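Local structure of TIR-NB-LRR type resistance protein RPV1 (Vitis rotundifolia, 5KU7) at residues Y28-L31 against G32-I36; N156-K159 against E160-S164. The protein is a plant intracellular immune receptor of the TIR-NB-LRR class, whose TIR domain probably signals through self-association. All blocks are in the same frame, centred on the assembly; numbering follows the deposited sequence.

Interaction 1: residues Y28-L31 against G32-I36; sequences YSAL and GRRGI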
loop_
_atom_site.group_PDB
_atom_site.type_symbol
_atom_site.label_atom_id
_atom_site.label_comp_id
_atom_site.label_asym_id
_atom_site.label_seq_id
_atom_site.Cartn_x
_atom_site.Cartn_y
_atom_site.Cartn_z
ATOM N N TYR A 28 -8.200 4.935 2.608
ATOM C CA TYR A 28 -9.586 4.746 2.980
ATOM C C TYR A 28 -9.698 4.202 4.391
ATOM O O TYR A 28 -10.478 4.682 5.210
ATOM C CB TYR A 28 -10.259 3.797 1.975
ATOM C CG TYR A 28 -11.654 3.390 2.367
ATOM C CD1 TYR A 28 -12.683 4.334 2.409
ATOM C CD2 TYR A 28 -11.948 2.073 2.715
ATOM C CE1 TYR A 28 -13.978 3.977 2.763
ATOM C CE2 TYR A 28 -13.256 1.702 3.071
ATOM C CZ TYR A 28 -14.263 2.667 3.096
ATOM O OH TYR A 28 -15.559 2.343 3.444
ATOM N N SER A 29 -8.924 3.165 4.661
ATOM C CA SER A 29 -8.978 2.539 5.966
ATOM C C SER A 29 -8.455 3.502 7.032
ATOM O O SER A 29 -9.033 3.600 8.114
ATOM C CB SER A 29 -8.170 1.242 5.953
ATOM O OG SER A 29 -8.149 0.641 7.230
ATOM N N ALA A 30 -7.381 4.235 6.718
ATOM C CA ALA A 30 -6.818 5.208 7.668
ATOM C C ALA A 30 -7.831 6.300 8.009
ATOM O O ALA A 30 -7.932 6.716 9.164
ATOM C CB ALA A 30 -5.543 5.827 7.112
ATOM N N LEU A 31 -8.582 6.766 7.007
ATOM C CA LEU A 31 -9.587 7.814 7.245
ATOM C C LEU A 31 -10.642 7.316 8.218
ATOM O O LEU A 31 -11.048 8.032 9.135
ATOM C CB LEU A 31 -10.242 8.257 5.935
ATOM C CG LEU A 31 -9.306 8.991 4.967
ATOM C CD1 LEU A 31 -9.945 9.010 3.596
ATOM C CD2 LEU A 31 -9.005 10.424 5.450
ATOM N N GLY A 32 -11.097 6.085 7.997
ATOM C CA GLY A 32 -12.116 5.496 8.840
ATOM C C GLY A 32 -11.660 5.413 10.278
ATOM O O GLY A 32 -12.430 5.683 11.190
ATOM N N ARG A 33 -10.397 5.053 10.481
ATOM C CA ARG A 33 -9.856 4.941 11.827
ATOM C C ARG A 33 -9.937 6.253 12.597
ATOM O O ARG A 33 -9.987 6.250 13.823
ATOM C CB ARG A 33 -8.407 4.436 11.784
ATOM C CG ARG A 33 -8.313 2.943 11.493
ATOM C CD ARG A 33 -6.944 2.368 11.880
ATOM N NE ARG A 33 -5.866 2.961 11.095
ATOM C CZ ARG A 33 -5.541 2.565 9.872
ATOM N NH1 ARG A 33 -6.212 1.562 9.294
ATOM N NH2 ARG A 33 -4.549 3.164 9.226
ATOM N N ARG A 34 -9.941 7.370 11.874
ATOM C CA ARG A 34 -9.979 8.693 12.493
ATOM C C ARG A 34 -11.407 9.213 12.602
ATOM O O ARG A 34 -11.628 10.377 12.901
ATOM C CB ARG A 34 -9.119 9.684 11.697
ATOM C CG ARG A 34 -7.663 9.663 12.091
ATOM C CD ARG A 34 -6.778 10.113 10.945
ATOM N NE ARG A 34 -5.352 10.005 11.267
ATOM C CZ ARG A 34 -4.600 8.933 11.011
ATOM N NH1 ARG A 34 -5.123 7.850 10.420
ATOM N NH2 ARG A 34 -3.317 8.942 11.344
ATOM N N GLY A 35 -12.377 8.353 12.327
ATOM C CA GLY A 35 -13.770 8.742 12.426
ATOM C C GLY A 35 -14.215 9.632 11.283
ATOM O O GLY A 35 -15.265 10.270 11.350
ATOM N N ILE A 36 -13.427 9.644 10.214
ATOM C CA ILE A 36 -13.784 10.367 9.004
ATOM C C ILE A 36 -14.651 9.494 8.091
ATOM O O ILE A 36 -14.159 8.580 7.429
ATOM C CB ILE A 36 -12.528 10.834 8.254
ATOM C CG1 ILE A 36 -11.637 11.647 9.217
ATOM C CG2 ILE A 36 -12.917 11.666 7.051
ATOM C CD1 ILE A 36 -10.287 12.112 8.648
#

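Interaction 2: residues N156-K159 against E160-S164; sequences NQIK and EITNS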
loop_
_atom_site.group_PDB
_atom_site.type_symbol
_atom_site.label_atom_id
_atom_site.label_comp_id
_atom_site.label_asym_id
_atom_site.label_seq_id
_atom_site.Cartn_x
_atom_site.Cartn_y
_atom_site.Cartn_z
ATOM N N ASN A 156 3.410 6.371 6.658
ATOM C CA ASN A 156 3.666 7.666 7.265
ATOM C C ASN A 156 3.146 8.795 6.423
ATOM O O ASN A 156 2.691 9.789 6.950
ATOM C CB ASN A 156 5.158 7.857 7.506
ATOM C CG ASN A 156 5.556 7.399 8.867
ATOM O OD1 ASN A 156 6.006 6.270 9.030
ATOM N ND2 ASN A 156 5.348 8.249 9.873
ATOM N N GLN A 157 3.277 8.641 5.110
ATOM C CA GLN A 157 2.663 9.544 4.158
ATOM C C GLN A 157 1.180 9.613 4.419
ATOM O O GLN A 157 0.607 10.685 4.475
ATOM C CB GLN A 157 2.915 9.084 2.721
ATOM C CG GLN A 157 4.358 9.312 2.240
ATOM C CD GLN A 157 4.581 8.681 0.883
ATOM O OE1 GLN A 157 4.077 7.584 0.606
ATOM N NE2 GLN A 157 5.285 9.381 0.008
ATOM N N ILE A 158 0.572 8.453 4.610
ATOM C CA ILE A 158 -0.858 8.368 4.850
ATOM C C ILE A 158 -1.266 8.937 6.211
ATOM O O ILE A 158 -2.293 9.602 6.323
ATOM C CB ILE A 158 -1.347 6.912 4.760
ATOM C CG1 ILE A 158 -1.345 6.448 3.304
ATOM C CG2 ILE A 158 -2.735 6.785 5.387
ATOM C CD1 ILE A 158 -2.119 5.177 3.074
ATOM N N LYS A 159 -0.486 8.647 7.247
ATOM C CA LYS A 159 -0.781 9.182 8.570
ATOM C C LYS A 159 -0.749 10.707 8.539
ATOM O O LYS A 159 -1.594 11.385 9.136
ATOM C CB LYS A 159 0.212 8.649 9.609
ATOM C CG LYS A 159 0.009 9.211 11.019
ATOM C CD LYS A 159 1.065 8.694 12.009
ATOM C CE LYS A 159 2.437 9.333 11.767
ATOM N NZ LYS A 159 3.424 9.036 12.856
ATOM N N GLU A 160 0.221 11.246 7.817
ATOM C CA GLU A 160 0.373 12.687 7.725
ATOM C C GLU A 160 -0.844 13.330 7.015
ATOM O O GLU A 160 -1.423 14.301 7.498
ATOM C CB GLU A 160 1.674 13.010 7.005
ATOM C CG GLU A 160 1.768 14.419 6.521
ATOM C CD GLU A 160 3.110 14.712 5.910
ATOM O OE1 GLU A 160 4.003 13.829 5.981
ATOM O OE2 GLU A 160 3.262 15.826 5.363
ATOM N N ILE A 161 -1.248 12.745 5.894
ATOM C CA ILE A 161 -2.395 13.216 5.136
ATOM C C ILE A 161 -3.694 13.166 5.943
ATOM O O ILE A 161 -4.476 14.128 5.993
ATOM C CB ILE A 161 -2.562 12.374 3.861
ATOM C CG1 ILE A 161 -1.405 12.647 2.895
ATOM C CG2 ILE A 161 -3.923 12.636 3.201
ATOM C CD1 ILE A 161 -1.253 11.587 1.839
ATOM N N THR A 162 -3.935 12.039 6.582
ATOM C CA THR A 162 -5.201 11.890 7.259
ATOM C C THR A 162 -5.253 12.717 8.552
ATOM O O THR A 162 -6.338 13.113 8.990
ATOM C CB THR A 162 -5.488 10.423 7.532
ATOM O OG1 THR A 162 -4.420 9.891 8.303
ATOM C CG2 THR A 162 -5.547 9.649 6.214
ATOM N N ASN A 163 -4.089 13.001 9.139
ATOM C CA ASN A 163 -4.024 13.859 10.324
ATOM C C ASN A 163 -4.392 15.285 9.978
ATOM O O ASN A 163 -5.172 15.927 10.677
ATOM C CB ASN A 163 -2.624 13.862 10.935
ATOM C CG ASN A 163 -2.399 12.720 11.890
ATOM O OD1 ASN A 163 -3.344 12.053 12.311
ATOM N ND2 ASN A 163 -1.141 12.502 12.260
ATOM N N SER A 164 -3.815 15.766 8.884
ATOM C CA SER A 164 -4.111 17.083 8.355
ATOM C C SER A 164 -5.589 17.218 7.943
ATOM O O SER A 164 -6.245 18.202 8.289
ATOM C CB SER A 164 -3.190 17.371 7.169
ATOM O OG SER A 164 -3.575 18.555 6.500
#

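Interaction 1: residues Y28-L31 against G32-I36
Leu31 and Ile36 meet where helix 23-33 ends in a Schellman motif, in the flavodoxin-like TIR fold of a parallel sheet flanked by helices. The first evidence is the bond from Ile36 N to Leu31 O, at 3.1 Å. A second bond joins Gly35 N to Gly32 O (2.9 Å), and Gly35 has the expected positive phi (75°). Leu31 O also accepts from Arg34 N, which stands well above its carbonyl plane, so this oxygen is held by two donors, one on each face. The apolar half is buried: Leu31 CD2 lies 3.8 Å from Ile36 CD1, the two side chains crossing at a slant. Ile36 reaches on to Asp9 and Val10 of strand 8-14, and Leu31 to Thr38 and to Thr162 of helix 154-175.

Arg33, by contrast, is exposed and lies along the helix surface, its chain bent at chi3 (-63°). Its guanidinium has one face over Ser29 O and Ala30 CA, both nearer the group's margin than its centre, while NH1 comes 3.0 Å from Ser29 OG. Arg33 NE also lies close to Arg33 NE of the second subunit. Arg34 runs in roughly the same direction, past buried Ala30 toward helix 154-175, where its NE probably donates to Asn163 OD1. Its NH1 donates to Ala30 O at 3.3 Å, with the oxygen in the guanidinium plane but the nitrogen 49° out of the carbonyl plane.

Interaction 2: residues N156-K159 against E160-S164
Thr162 folds back on the turn before it, and all three of its side-chain atoms, CB, OG1 and CG2, lie near Ile158 O. From CB, 3.5 Å from Ile158 O, the side chain splits. OG1 sits between the backbone N and the carbonyl carbon (chi1 58°), which brings it 2.9 Å from Ile158 O in a hydrogen bond, although the position of OG1 is less certain because it lies too close to an atom of Arg34. The second oxygen near OG1 is Lys159 O, at 3.3 Å. The other branch, CG2, comes 3.3 Å from Ile158 O. It also passes 4.1 Å from Ile158 CG2, the two side chains crossing at an angle. Ile158 O takes the backbone bond from Thr162 N as well, one of four successive bonds (Glu160 to Asn163), each N-H to the carbonyl four residues before it.

This regular turn belongs to helix 154-175, the C-terminal helix of the TIR fold, which follows the edge strand 146-148. Its buried residues face two ways: Ile158 and Thr162 pack on helix 23-33, while Ile161 packs on Trp146 and Leu148. Ile161 CG1 rests 3.2 Å from Gln157 O.

On the exposed flank Lys159 and Asn163 run side by side in the same direction. Lys159 CG lies 3.7 Å from Asn163 ND2, whereas OD1 of that amide faces Arg34.

Followed from the N terminus, interaction 1 comes first, at the end of helix 23-33, where residues 32-36 turn the chain toward strand 38-39. Interaction 2 lies some 120 residues later within helix 154-175. Each is formed by one continuous segment, so neither closes a long loop, and they stand in series without nesting or crossing. The centres of interaction 1 and interaction 2 are about 11 Å apart, on the same side of the chain's centre. The two helices meet directly: Ala30 CB approaches Ile158 CG2 at 3.4 Å, and the Arg34-Asn163 pair is the polar tie between them. Both interactions also touch the second subunit, Ser29 packing on its Ser155 and Ile158 on its His26.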